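Local atomic coordinates of benzoylformate Decarboxylase (Polynucleobacter necessarius, PDB entry 4K9Q), a protein that probably decarboxylates benzoylformate to benzaldehyde, using bound thiamine diphosphate and a magnesium ion as cofactors. Residues A[55-69]-A[84-97]. Sequence-based numbering, arbitrary orientation.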
loop_
_atom_site.group_PDB
_atom_site.type_symbol
_atom_site.label_atom_id
_atom_site.label_comp_id
_atom_site.label_asym_id
_atom_site.label_seq_id
_atom_site.Cartn_x
_atom_site.Cartn_y
_atom_site.Cartn_z
ATOM N N ASP A 55 -1.592 -21.864 13.299
ATOM C CA ASP A 55 -2.932 -21.858 12.714
ATOM C C ASP A 55 -3.691 -23.100 13.198
ATOM O O ASP A 55 -4.777 -22.994 13.773
ATOM C CB ASP A 55 -2.811 -21.829 11.182
ATOM C CG ASP A 55 -4.122 -21.511 10.479
ATOM O OD1 ASP A 55 -5.192 -21.624 11.099
ATOM O OD2 ASP A 55 -4.074 -21.163 9.273
ATOM N N GLY A 56 -3.104 -24.279 13.009
ATOM C CA GLY A 56 -3.722 -25.510 13.486
ATOM C C GLY A 56 -4.049 -25.468 14.976
ATOM O O GLY A 56 -5.156 -25.838 15.392
ATOM N N LEU A 57 -3.092 -25.025 15.795
ATOM C CA LEU A 57 -3.326 -24.913 17.231
ATOM C C LEU A 57 -4.460 -23.930 17.545
ATOM O O LEU A 57 -5.366 -24.242 18.320
ATOM C CB LEU A 57 -2.047 -24.500 17.953
ATOM C CG LEU A 57 -2.147 -24.418 19.478
ATOM C CD1 LEU A 57 -2.636 -25.752 20.051
ATOM C CD2 LEU A 57 -0.790 -24.039 20.060
ATOM N N SER A 58 -4.412 -22.749 16.942
ATOM C CA SER A 58 -5.456 -21.737 17.156
ATOM C C SER A 58 -6.851 -22.250 16.745
ATOM O O SER A 58 -7.846 -21.944 17.394
ATOM C CB SER A 58 -5.108 -20.445 16.412
ATOM O OG SER A 58 -6.177 -19.511 16.489
ATOM N N GLN A 59 -6.923 -23.032 15.669
ATOM C CA GLN A 59 -8.205 -23.580 15.237
ATOM C C GLN A 59 -8.718 -24.556 16.289
ATOM O O GLN A 59 -9.906 -24.579 16.606
ATOM C CB GLN A 59 -8.088 -24.273 13.876
ATOM C CG GLN A 59 -7.871 -23.313 12.698
ATOM C CD GLN A 59 -8.044 -23.996 11.351
ATOM O OE1 GLN A 59 -8.768 -24.991 11.230
ATOM N NE2 GLN A 59 -7.386 -23.468 10.330
ATOM N N SER A 60 -7.805 -25.352 16.839
ATOM C CA SER A 60 -8.178 -26.343 17.836
ATOM C C SER A 60 -8.709 -25.668 19.096
ATOM O O SER A 60 -9.720 -26.092 19.647
ATOM C CB SER A 60 -6.979 -27.230 18.181
ATOM O OG SER A 60 -7.296 -28.187 19.187
ATOM N N LEU A 61 -8.029 -24.618 19.535
ATOM C CA LEU A 61 -8.334 -23.982 20.818
ATOM C C LEU A 61 -9.400 -22.885 20.752
ATOM O O LEU A 61 -9.933 -22.485 21.784
ATOM C CB LEU A 61 -7.056 -23.423 21.453
ATOM C CG LEU A 61 -5.989 -24.491 21.706
ATOM C CD1 LEU A 61 -4.779 -23.905 22.385
ATOM C CD2 LEU A 61 -6.560 -25.626 22.536
ATOM N N ARG A 62 -9.690 -22.399 19.542
ATOM C CA ARG A 62 -10.571 -21.239 19.344
ATOM C C ARG A 62 -10.133 -20.004 20.139
ATOM O O ARG A 62 -10.942 -19.326 20.791
ATOM C CB ARG A 62 -12.032 -21.604 19.604
ATOM C CG ARG A 62 -12.597 -22.509 18.516
ATOM C CD ARG A 62 -14.051 -22.884 18.738
ATOM N NE ARG A 62 -14.589 -23.558 17.558
ATOM C CZ ARG A 62 -14.519 -24.868 17.345
ATOM N NH1 ARG A 62 -13.926 -25.655 18.231
ATOM N NH2 ARG A 62 -15.041 -25.389 16.235
ATOM N N LYS A 63 -8.839 -19.718 20.069
ATOM C CA LYS A 63 -8.277 -18.496 20.617
ATOM C C LYS A 63 -6.951 -18.241 19.920
ATOM O O LYS A 63 -6.434 -19.116 19.219
ATOM C CB LYS A 63 -8.089 -18.603 22.131
ATOM C CG LYS A 63 -7.122 -19.662 22.569
ATOM C CD LYS A 63 -6.976 -19.593 24.084
ATOM C CE LYS A 63 -6.085 -20.677 24.608
ATOM N NZ LYS A 63 -5.898 -20.536 26.089
ATOM N N PRO A 64 -6.404 -17.037 20.094
ATOM C CA PRO A 64 -5.170 -16.699 19.384
ATOM C C PRO A 64 -3.969 -17.517 19.850
ATOM O O PRO A 64 -3.917 -18.012 20.976
ATOM C CB PRO A 64 -4.964 -15.221 19.730
ATOM C CG PRO A 64 -6.345 -14.712 20.062
ATOM C CD PRO A 64 -6.995 -15.865 20.764
ATOM N N VAL A 65 -3.012 -17.652 18.944
ATOM C CA VAL A 65 -1.694 -18.174 19.249
ATOM C C VAL A 65 -0.725 -17.115 18.725
ATOM O O VAL A 65 -1.008 -16.462 17.723
ATOM C CB VAL A 65 -1.450 -19.525 18.546
ATOM C CG1 VAL A 65 0.018 -19.948 18.707
ATOM C CG2 VAL A 65 -2.396 -20.597 19.105
ATOM N N ILE A 66 0.389 -16.906 19.419
ATOM C CA ILE A 66 1.391 -15.954 18.957
ATOM C C ILE A 66 2.405 -16.634 18.045
ATOM O O ILE A 66 2.895 -17.722 18.349
ATOM C CB ILE A 66 2.130 -15.299 20.129
ATOM C CG1 ILE A 66 1.163 -14.409 20.916
ATOM C CG2 ILE A 66 3.306 -14.483 19.619
ATOM C CD1 ILE A 66 1.758 -13.877 22.176
ATOM N N VAL A 67 2.679 -15.998 16.913
ATOM C CA VAL A 67 3.766 -16.377 16.028
ATOM C C VAL A 67 4.889 -15.363 16.276
ATOM O O VAL A 67 4.643 -14.165 16.341
ATOM C CB VAL A 67 3.307 -16.332 14.547
ATOM C CG1 VAL A 67 4.504 -16.321 13.593
ATOM C CG2 VAL A 67 2.382 -17.511 14.242
ATOM N N ASN A 68 6.116 -15.837 16.452
ATOM C CA ASN A 68 7.253 -14.937 16.636
ATOM C C ASN A 68 8.316 -15.312 15.616
ATOM O O ASN A 68 8.914 -16.389 15.699
ATOM C CB ASN A 68 7.800 -15.038 18.064
ATOM C CG ASN A 68 8.874 -13.999 18.363
ATOM O OD1 ASN A 68 9.973 -14.344 18.805
ATOM N ND2 ASN A 68 8.557 -12.723 18.140
ATOM N N ILE A 69 8.528 -14.437 14.637
ATOM C CA ILE A 69 9.481 -14.712 13.573
ATOM C C ILE A 69 10.439 -13.549 13.358
ATOM O O ILE A 69 10.291 -12.483 13.969
ATOM C CB ILE A 69 8.768 -15.123 12.271
ATOM C CG1 ILE A 69 7.827 -14.011 11.788
ATOM C CG2 ILE A 69 8.006 -16.440 12.473
ATOM C CD1 ILE A 69 6.914 -14.465 10.645
ATOM N N THR A 84 -3.015 -18.106 3.920
ATOM C CA THR A 84 -3.921 -19.192 4.261
ATOM C C THR A 84 -4.600 -18.973 5.623
ATOM O O THR A 84 -5.804 -19.203 5.768
ATOM C CB THR A 84 -3.192 -20.534 4.197
ATOM O OG1 THR A 84 -2.731 -20.742 2.852
ATOM C CG2 THR A 84 -4.113 -21.679 4.628
ATOM N N ALA A 85 -3.841 -18.507 6.613
ATOM C CA ALA A 85 -4.440 -18.185 7.919
ATOM C C ALA A 85 -5.542 -17.129 7.773
ATOM O O ALA A 85 -6.587 -17.203 8.422
ATOM C CB ALA A 85 -3.373 -17.705 8.890
ATOM N N TYR A 86 -5.307 -16.140 6.915
ATOM C CA TYR A 86 -6.290 -15.097 6.666
ATOM C C TYR A 86 -7.570 -15.702 6.081
ATOM O O TYR A 86 -8.670 -15.398 6.539
ATOM C CB TYR A 86 -5.707 -14.049 5.707
ATOM C CG TYR A 86 -6.581 -12.845 5.492
ATOM C CD1 TYR A 86 -7.528 -12.828 4.469
ATOM C CD2 TYR A 86 -6.451 -11.712 6.305
ATOM C CE1 TYR A 86 -8.335 -11.707 4.256
ATOM C CE2 TYR A 86 -7.256 -10.594 6.101
ATOM C CZ TYR A 86 -8.187 -10.601 5.079
ATOM O OH TYR A 86 -8.979 -9.496 4.874
ATOM N N GLN A 87 -7.436 -16.566 5.078
ATOM C CA GLN A 87 -8.621 -17.150 4.450
ATOM C C GLN A 87 -9.311 -18.193 5.345
ATOM O O GLN A 87 -10.517 -18.403 5.238
ATOM C CB GLN A 87 -8.290 -17.688 3.043
ATOM C CG GLN A 87 -7.837 -16.552 2.111
ATOM C CD GLN A 87 -7.819 -16.916 0.646
ATOM O OE1 GLN A 87 -7.529 -18.053 0.281
ATOM N NE2 GLN A 87 -8.127 -15.938 -0.213
ATOM N N ASN A 88 -8.545 -18.806 6.246
ATOM C CA ASN A 88 -9.078 -19.716 7.277
ATOM C C ASN A 88 -9.830 -18.937 8.367
ATOM O O ASN A 88 -10.542 -19.534 9.187
ATOM C CB ASN A 88 -7.937 -20.472 7.972
ATOM C CG ASN A 88 -7.387 -21.633 7.152
ATOM O OD1 ASN A 88 -7.991 -22.084 6.171
ATOM N ND2 ASN A 88 -6.225 -22.136 7.571
ATOM N N LYS A 89 -9.629 -17.619 8.392
ATOM C CA LYS A 89 -10.168 -16.744 9.444
ATOM C C LYS A 89 -9.650 -17.092 10.842
ATOM O O LYS A 89 -10.396 -17.090 11.827
ATOM C CB LYS A 89 -11.697 -16.705 9.396
ATOM C CG LYS A 89 -12.204 -15.946 8.166
ATOM C CD LYS A 89 -13.711 -15.748 8.157
ATOM C CE LYS A 89 -14.458 -17.031 7.820
ATOM N NZ LYS A 89 -15.814 -16.688 7.275
ATOM N N THR A 90 -8.350 -17.370 10.929
ATOM C CA THR A 90 -7.749 -17.771 12.198
ATOM C C THR A 90 -7.146 -16.552 12.867
ATOM O O THR A 90 -6.392 -15.817 12.245
ATOM C CB THR A 90 -6.631 -18.794 11.964
ATOM O OG1 THR A 90 -7.130 -19.862 11.150
ATOM C CG2 THR A 90 -6.096 -19.340 13.295
ATOM N N PRO A 91 -7.477 -16.336 14.147
ATOM C CA PRO A 91 -7.045 -15.123 14.853
ATOM C C PRO A 91 -5.596 -15.185 15.373
ATOM O O PRO A 91 -5.380 -15.031 16.574
ATOM C CB PRO A 91 -8.042 -15.032 16.009
ATOM C CG PRO A 91 -8.417 -16.455 16.296
ATOM C CD PRO A 91 -8.392 -17.163 14.958
ATOM N N LEU A 92 -4.629 -15.385 14.480
ATOM C CA LEU A 92 -3.224 -15.414 14.881
ATOM C C LEU A 92 -2.701 -14.012 15.152
ATOM O O LEU A 92 -3.064 -13.052 14.456
ATOM C CB LEU A 92 -2.368 -16.055 13.786
ATOM C CG LEU A 92 -2.709 -17.481 13.413
ATOM C CD1 LEU A 92 -1.691 -17.969 12.374
ATOM C CD2 LEU A 92 -2.700 -18.375 14.680
ATOM N N ILE A 93 -1.852 -13.891 16.167
ATOM C CA ILE A 93 -1.127 -12.648 16.385
ATOM C C ILE A 93 0.295 -12.842 15.875
ATOM O O ILE A 93 1.130 -13.483 16.538
ATOM C CB ILE A 93 -1.153 -12.234 17.863
ATOM C CG1 ILE A 93 -2.604 -12.007 18.300
ATOM C CG2 ILE A 93 -0.318 -10.964 18.079
ATOM C CD1 ILE A 93 -2.766 -11.714 19.785
ATOM N N ILE A 94 0.555 -12.320 14.679
ATOM C CA ILE A 94 1.864 -12.477 14.056
ATOM C C ILE A 94 2.801 -11.394 14.562
ATOM O O ILE A 94 2.537 -10.205 14.382
ATOM C CB ILE A 94 1.803 -12.377 12.517
ATOM C CG1 ILE A 94 0.718 -13.293 11.913
ATOM C CG2 ILE A 94 3.195 -12.668 11.927
ATOM C CD1 ILE A 94 0.896 -14.768 12.175
ATOM N N THR A 95 3.895 -11.789 15.206
ATOM C CA THR A 95 4.873 -10.804 15.647
ATOM C C THR A 95 6.212 -11.057 14.978
ATOM O O THR A 95 6.621 -12.200 14.809
ATOM C CB THR A 95 5.049 -10.788 17.179
ATOM O OG1 THR A 95 5.734 -11.973 17.611
ATOM C CG2 THR A 95 3.693 -10.711 17.858
ATOM N N ALA A 96 6.873 -9.989 14.559
ATOM C CA ALA A 96 8.240 -10.109 14.070
ATOM C C ALA A 96 9.108 -9.062 14.745
ATOM O O ALA A 96 8.708 -7.905 14.865
ATOM C CB ALA A 96 8.294 -9.931 12.564
ATOM N N GLY A 97 10.297 -9.458 15.185
ATOM C CA GLY A 97 11.245 -8.489 15.695
ATOM C C GLY A 97 11.627 -7.521 14.595
ATOM O O GLY A 97 11.528 -7.826 13.402
#
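A chi1 of -167° swings the D55 carboxylate away from its backbone N to the C-terminal end of helix 79-88, where N88 and, just past the helix, T90 (OG1 beside its backbone N, chi1 -52°) meet it. T90 OG1 donates to D55 OD1 at 2.6 Å from one face of the carboxylate plane, and Q59 NE2 reaches the same oxygen from the opposite face. N88 ND2 bonds D55 OD2 at 2.9 Å on the syn side but tilted out of the carboxylate plane, its amide turned 61° from the carboxylate. W402 NE1 also binds OD2, so four donors grip this buried group and probably favour its charged form. Were the carboxylate cut back to an alanine here, T90 and Q59 would probably lose their shared oxygen and turn more freely, and N88 ND2 and W402 NE1 an acceptor. Nearby, L92 CD2 packs against S58 CB at 3.6 Å, and S58 OG is bonded to K63 O.

Strands 66-69 and 93-97 run parallel, joined by backbone bonds such as V67 N to I93 O (3.0 Å). V67 O receives both N and OG1 of T95, the hydroxyl at 2.8 Å; N68 ND2 in turn donates to T95 OG1, with that oxygen in its amide plane. On the face shared by V67 and I69, I94 CD1 lies against V67 CB at 3.7 Å. Helices 71-77 and 79-88 complete a beta-alpha-beta crossover between these adjacent strands of the N-terminal thiamine diphosphate-binding domain. Strand 19-22 flanks 66-69, strand 154-159 flanks 93-98, helix 47-61 packs on V65 and V67, and helix 135-147 covers P64 and P91.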